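Local coordinates for multidrug resistance protein (Vibrio cholerae, PDB 1YC9), which serves as the outer-membrane exit duct of a multidrug efflux system, carrying drugs out of the cell through a trimeric channel, at the interface of chains A and B. Numbering follows the deposited sequence. Chains: chain A/B, multidrug resistance protein.

Contact 1: the interface of chains A and B. Residues chain A 315-318; chain B 76-79.
A:Ile317 and B:Ala78 face each other across the seam where strand 309-322 of one subunit runs antiparallel to strand 73-84 of the next. In the outer membrane factor family the strands of three subunits close into one shared barrel, and this pairing is one of its joints. The two residues bond to each other twice: A:Ile317 N gives its hydrogen to B:Ala78 O at 2.8 Å, and B:Ala78 N returns one to A:Ile317 O at 3.0 Å. Both bonds are nearly straight, with 160° and 162° at the hydrogen, and each donor sits somewhat tilted from the plane of the carbonyl it meets.

From its CB the isoleucine forks. CG1 lies anti to the backbone N (chi1 175°) and CD1 extends it further; this arm heads away from the seam. The other branch, CG2, sits between the backbone N and the carbonyl carbon, which brings it over to the partner strand, where A:Ile317 CG2 touches B:Ala78 CB at 3.5 Å. A:Ile317 CG2 also lies 3.6 Å from B:Ala78 O, the acceptor of the isoleucine's own N-H.

On the opposite face of the sheet, A:Tyr318 leans its ring towards the neighbouring strand. The ring lays its face over the carbonyl oxygen of B:Leu76, which sits off the ring plane nearest CD1, with 3.4 Å from B:Leu76 O to A:Tyr318 CD1.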
ATOM      1  N   PRO A 315     -12.773 -21.478 -44.747  1.00 15.72           N
ATOM      2  CA  PRO A 315     -11.725 -20.722 -44.079  1.00 17.18           C
ATOM      3  C   PRO A 315     -11.768 -19.241 -44.535  1.00 17.43           C
ATOM      4  O   PRO A 315     -12.252 -18.966 -45.658  1.00 16.98           O
ATOM      5  CB  PRO A 315     -10.463 -21.435 -44.544  1.00 17.94           C
ATOM      6  CG  PRO A 315     -10.786 -21.877 -45.873  1.00 18.72           C
ATOM      7  CD  PRO A 315     -12.239 -22.278 -45.870  1.00 17.23           C
ATOM      8  N   ALA A 316     -11.351 -18.346 -43.652  1.00 18.07           N
ATOM      9  CA  ALA A 316     -11.134 -16.910 -43.995  1.00 18.95           C
ATOM     10  C   ALA A 316      -9.730 -16.579 -43.492  1.00 19.83           C
ATOM     11  O   ALA A 316      -9.233 -17.170 -42.534  1.00 19.16           O
ATOM     12  CB  ALA A 316     -12.159 -16.039 -43.354  1.00 19.62           C
ATOM     13  N   ILE A 317      -9.052 -15.609 -44.106  1.00 18.86           N
ATOM     14  CA  ILE A 317      -7.748 -15.212 -43.591  1.00 19.36           C
ATOM     15  C   ILE A 317      -7.804 -13.675 -43.536  1.00 19.01           C
ATOM     16  O   ILE A 317      -8.470 -13.090 -44.352  1.00 17.58           O
ATOM     17  CB  ILE A 317      -6.628 -15.765 -44.502  1.00 21.87           C
ATOM     18  CG1 ILE A 317      -5.257 -15.280 -44.064  1.00 25.72           C
ATOM     19  CG2 ILE A 317      -6.809 -15.320 -45.955  1.00 25.31           C
ATOM     20  CD1 ILE A 317      -4.137 -16.115 -44.587  1.00 28.42           C
ATOM     21  N   TYR A 318      -7.239 -13.093 -42.502  1.00 19.18           N
ATOM     22  CA  TYR A 318      -7.088 -11.651 -42.370  1.00 18.79           C
ATOM     23  C   TYR A 318      -5.625 -11.384 -42.077  1.00 18.28           C
ATOM     24  O   TYR A 318      -5.033 -11.997 -41.195  1.00 18.73           O
ATOM     25  CB  TYR A 318      -7.991 -11.093 -41.275  1.00 19.10           C
ATOM     26  CG  TYR A 318      -7.919  -9.551 -41.264  1.00 23.05           C
ATOM     27  CD1 TYR A 318      -8.522  -8.809 -42.298  1.00 26.41           C
ATOM     28  CD2 TYR A 318      -7.152  -8.879 -40.332  1.00 26.41           C
ATOM     29  CE1 TYR A 318      -8.410  -7.423 -42.341  1.00 27.12           C
ATOM     30  CE2 TYR A 318      -7.014  -7.491 -40.382  1.00 29.39           C
ATOM     31  CZ  TYR A 318      -7.657  -6.776 -41.384  1.00 31.33           C
ATOM     32  OH  TYR A 318      -7.529  -5.394 -41.414  1.00 29.90           O
TER
ATOM     33  N   LEU B  76      -5.672  -7.198 -45.567  1.00 14.78           N
ATOM     34  CA  LEU B  76      -6.004  -8.069 -46.654  1.00 17.09           C
ATOM     35  C   LEU B  76      -6.906  -9.158 -46.080  1.00 18.51           C
ATOM     36  O   LEU B  76      -6.633  -9.630 -44.993  1.00 18.83           O
ATOM     37  CB  LEU B  76      -4.744  -8.714 -47.209  1.00 18.96           C
ATOM     38  CG  LEU B  76      -4.839  -9.813 -48.255  1.00 23.92           C
ATOM     39  CD1 LEU B  76      -3.466 -10.076 -48.833  1.00 28.54           C
ATOM     40  CD2 LEU B  76      -5.349 -11.177 -47.582  1.00 30.41           C
ATOM     41  N   ALA B  77      -7.961  -9.457 -46.804  1.00 18.45           N
ATOM     42  CA  ALA B  77      -8.963 -10.451 -46.419  1.00 17.89           C
ATOM     43  C   ALA B  77      -9.127 -11.422 -47.563  1.00 17.77           C
ATOM     44  O   ALA B  77      -9.122 -11.052 -48.715  1.00 18.86           O
ATOM     45  CB  ALA B  77     -10.219  -9.795 -46.129  1.00 17.64           C
ATOM     46  N   ALA B  78      -9.218 -12.719 -47.273  1.00 16.53           N
ATOM     47  CA  ALA B  78      -9.564 -13.656 -48.309  1.00 15.14           C
ATOM     48  C   ALA B  78     -10.411 -14.744 -47.665  1.00 15.29           C
ATOM     49  O   ALA B  78     -10.381 -14.923 -46.452  1.00 16.64           O
ATOM     50  CB  ALA B  78      -8.322 -14.243 -48.964  1.00 16.59           C
ATOM     51  N   SER B  79     -11.193 -15.383 -48.489  1.00 14.89           N
ATOM     52  CA  SER B  79     -12.129 -16.449 -48.035  1.00 15.21           C
ATOM     53  C   SER B  79     -12.412 -17.393 -49.151  1.00 16.51           C
ATOM     54  O   SER B  79     -12.310 -17.084 -50.335  1.00 15.69           O
ATOM     55  CB  SER B  79     -13.431 -15.785 -47.523  1.00 15.18           C
ATOM     56  OG  SER B  79     -14.185 -15.306 -48.609  1.00 16.28           O
TER

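Contact 2: the interface of chains A and B. Residues chain A 350-351, 354; chain B 47, 222, 225-226.
The long helix 326-391 of chain A, part of the helical barrel that continues the channel of this efflux duct, here passes the C-terminal end of helix 189-223 of chain B and the loop that follows it. A:Val350 carries much of the contact, its two methyls meeting different parts of that chain. CG1, anti to the backbone N (chi1 166°), lies between B:Ala222 and the loop carbonyl B:Gln226 O; A:Val350 CG1 is 3.6 Å from B:Ala222 CA, with the carbonyl oxygens of both residues equally near. CG2, anti to the carbonyl carbon, turns instead to B:Gly225, and A:Val350 CG2 meets B:Gly225 O at 3.6 Å. B:Gly225 has positive phi (81°), a backbone turn that glycine adopts easily. B:Pro47, at the start of helix 47-67, stands more loosely beyond CG2.

One helical turn along chain A, A:His354 approaches the other side of B:Ala222. The methyl B:Ala222 CB sits over the face of the imidazole, 3.6 Å from A:His354 ND1, with CG of the ring only slightly farther off. A second-shell residue helps fix how that ring is turned: A:His354 ND1 donates to the side-chain carbonyl A:Gln351 OE1 at 2.9 Å. The bond is almost straight (169° at the hydrogen), and OE1 lies at the edge of the imidazole, in its plane, while the donor is tilted from the plane of the glutamine carbonyl. Both partners belong to chain A, so the bond that holds the ring's rotation comes from its own helix.

The polar link between the subunits at this point is indirect. A water joins two backbone carbonyls, one from each chain: its oxygen is 2.9 Å from A:Val350 O and 2.7 Å from B:Gln226 O.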
ATOM      1  N   VAL A 350      16.704 -10.659  -5.059  1.00 23.31           N
ATOM      2  CA  VAL A 350      17.537  -9.783  -4.248  1.00 23.36           C
ATOM      3  C   VAL A 350      16.951  -9.641  -2.849  1.00 23.12           C
ATOM      4  O   VAL A 350      17.666  -9.780  -1.844  1.00 22.98           O
ATOM      5  CB  VAL A 350      17.729  -8.388  -4.945  1.00 23.04           C
ATOM      6  CG1 VAL A 350      18.301  -7.394  -3.944  1.00 24.31           C
ATOM      7  CG2 VAL A 350      18.589  -8.526  -6.208  1.00 23.62           C
ATOM      8  N   GLN A 351      15.661  -9.384  -2.766  1.00 22.90           N
ATOM      9  CA  GLN A 351      15.001  -9.236  -1.504  1.00 24.03           C
ATOM     10  C   GLN A 351      15.035 -10.525  -0.670  1.00 23.45           C
ATOM     11  O   GLN A 351      15.163 -10.434   0.555  1.00 21.96           O
ATOM     12  CB  GLN A 351      13.559  -8.822  -1.680  1.00 25.20           C
ATOM     13  CG  GLN A 351      12.872  -8.375  -0.359  1.00 29.74           C
ATOM     14  CD  GLN A 351      13.726  -7.499   0.661  1.00 38.00           C
ATOM     15  OE1 GLN A 351      14.705  -6.682   0.312  1.00 39.05           O
ATOM     16  NE2 GLN A 351      13.333  -7.653   1.951  1.00 39.56           N
ATOM     17  N   HIS A 354      18.425 -10.857   0.795  1.00 21.95           N
ATOM     18  CA  HIS A 354      18.608  -9.840   1.826  1.00 23.01           C
ATOM     19  C   HIS A 354      17.991 -10.404   3.118  1.00 23.34           C
ATOM     20  O   HIS A 354      18.573 -10.284   4.200  1.00 23.01           O
ATOM     21  CB  HIS A 354      17.889  -8.579   1.367  1.00 21.82           C
ATOM     22  CG  HIS A 354      17.803  -7.461   2.359  1.00 22.65           C
ATOM     23  ND1 HIS A 354      16.854  -6.464   2.241  1.00 21.62           N
ATOM     24  CD2 HIS A 354      18.556  -7.132   3.441  1.00 23.74           C
ATOM     25  CE1 HIS A 354      17.029  -5.572   3.204  1.00 21.96           C
ATOM     26  NE2 HIS A 354      18.047  -5.962   3.950  1.00 21.57           N
TER
ATOM     27  N   PRO B  47      17.267  -4.018 -10.226  1.00 31.04           N
ATOM     28  CA  PRO B  47      15.843  -4.259 -10.489  1.00 28.87           C
ATOM     29  C   PRO B  47      14.931  -3.021 -10.415  1.00 28.82           C
ATOM     30  O   PRO B  47      14.057  -2.893 -11.241  1.00 26.31           O
ATOM     31  CB  PRO B  47      15.470  -5.311  -9.435  1.00 29.84           C
ATOM     32  CG  PRO B  47      16.776  -6.035  -9.186  1.00 29.09           C
ATOM     33  CD  PRO B  47      17.803  -4.934  -9.195  1.00 31.33           C
ATOM     34  N   ALA B 222      21.160  -4.773  -1.045  1.00 21.15           N
ATOM     35  CA  ALA B 222      19.873  -5.015  -1.683  1.00 21.26           C
ATOM     36  C   ALA B 222      19.389  -3.776  -2.470  1.00 21.89           C
ATOM     37  O   ALA B 222      18.851  -3.901  -3.602  1.00 22.19           O
ATOM     38  CB  ALA B 222      18.820  -5.428  -0.642  1.00 21.25           C
ATOM     39  N   GLY B 225      20.707  -3.624  -5.791  1.00 26.58           N
ATOM     40  CA  GLY B 225      20.345  -4.734  -6.623  1.00 26.94           C
ATOM     41  C   GLY B 225      21.303  -5.860  -6.539  1.00 27.56           C
ATOM     42  O   GLY B 225      21.416  -6.663  -7.460  1.00 28.79           O
ATOM     43  N   GLN B 226      22.008  -5.961  -5.430  1.00 27.67           N
ATOM     44  CA  GLN B 226      23.006  -7.009  -5.319  1.00 29.19           C
ATOM     45  C   GLN B 226      22.722  -7.925  -4.174  1.00 30.58           C
ATOM     46  O   GLN B 226      21.876  -7.652  -3.311  1.00 30.11           O
ATOM     47  CB  GLN B 226      24.435  -6.425  -5.328  1.00 28.23           C
ATOM     48  CG  GLN B 226      24.725  -5.833  -6.716  1.00 30.07           C
ATOM     49  CD  GLN B 226      25.945  -4.938  -6.778  1.00 34.80           C
ATOM     50  OE1 GLN B 226      27.045  -5.389  -6.488  1.00 40.03           O
ATOM     51  NE2 GLN B 226      25.771  -3.688  -7.204  1.00 37.46           N
TER
HETATM   52  O   HOH W   1      20.362  -8.801  -1.359  1.00 20.79           O

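About 50 Å separates the centres of contact 1 and contact 2, measured between their C-alpha atoms, and they share no residue. On chain A they are nevertheless close in sequence, since strand 309-322 is followed almost at once by helix 326-391. The same pair of neighbouring subunits is therefore joined first in the membrane barrel and again well along the helical part. Contact 1 is backbone against backbone, whereas contact 2 is side chain against backbone and methyl, with a bridging water. Repeated around the assembly of three copies, the two sites would help keep the subunits in register along the channel.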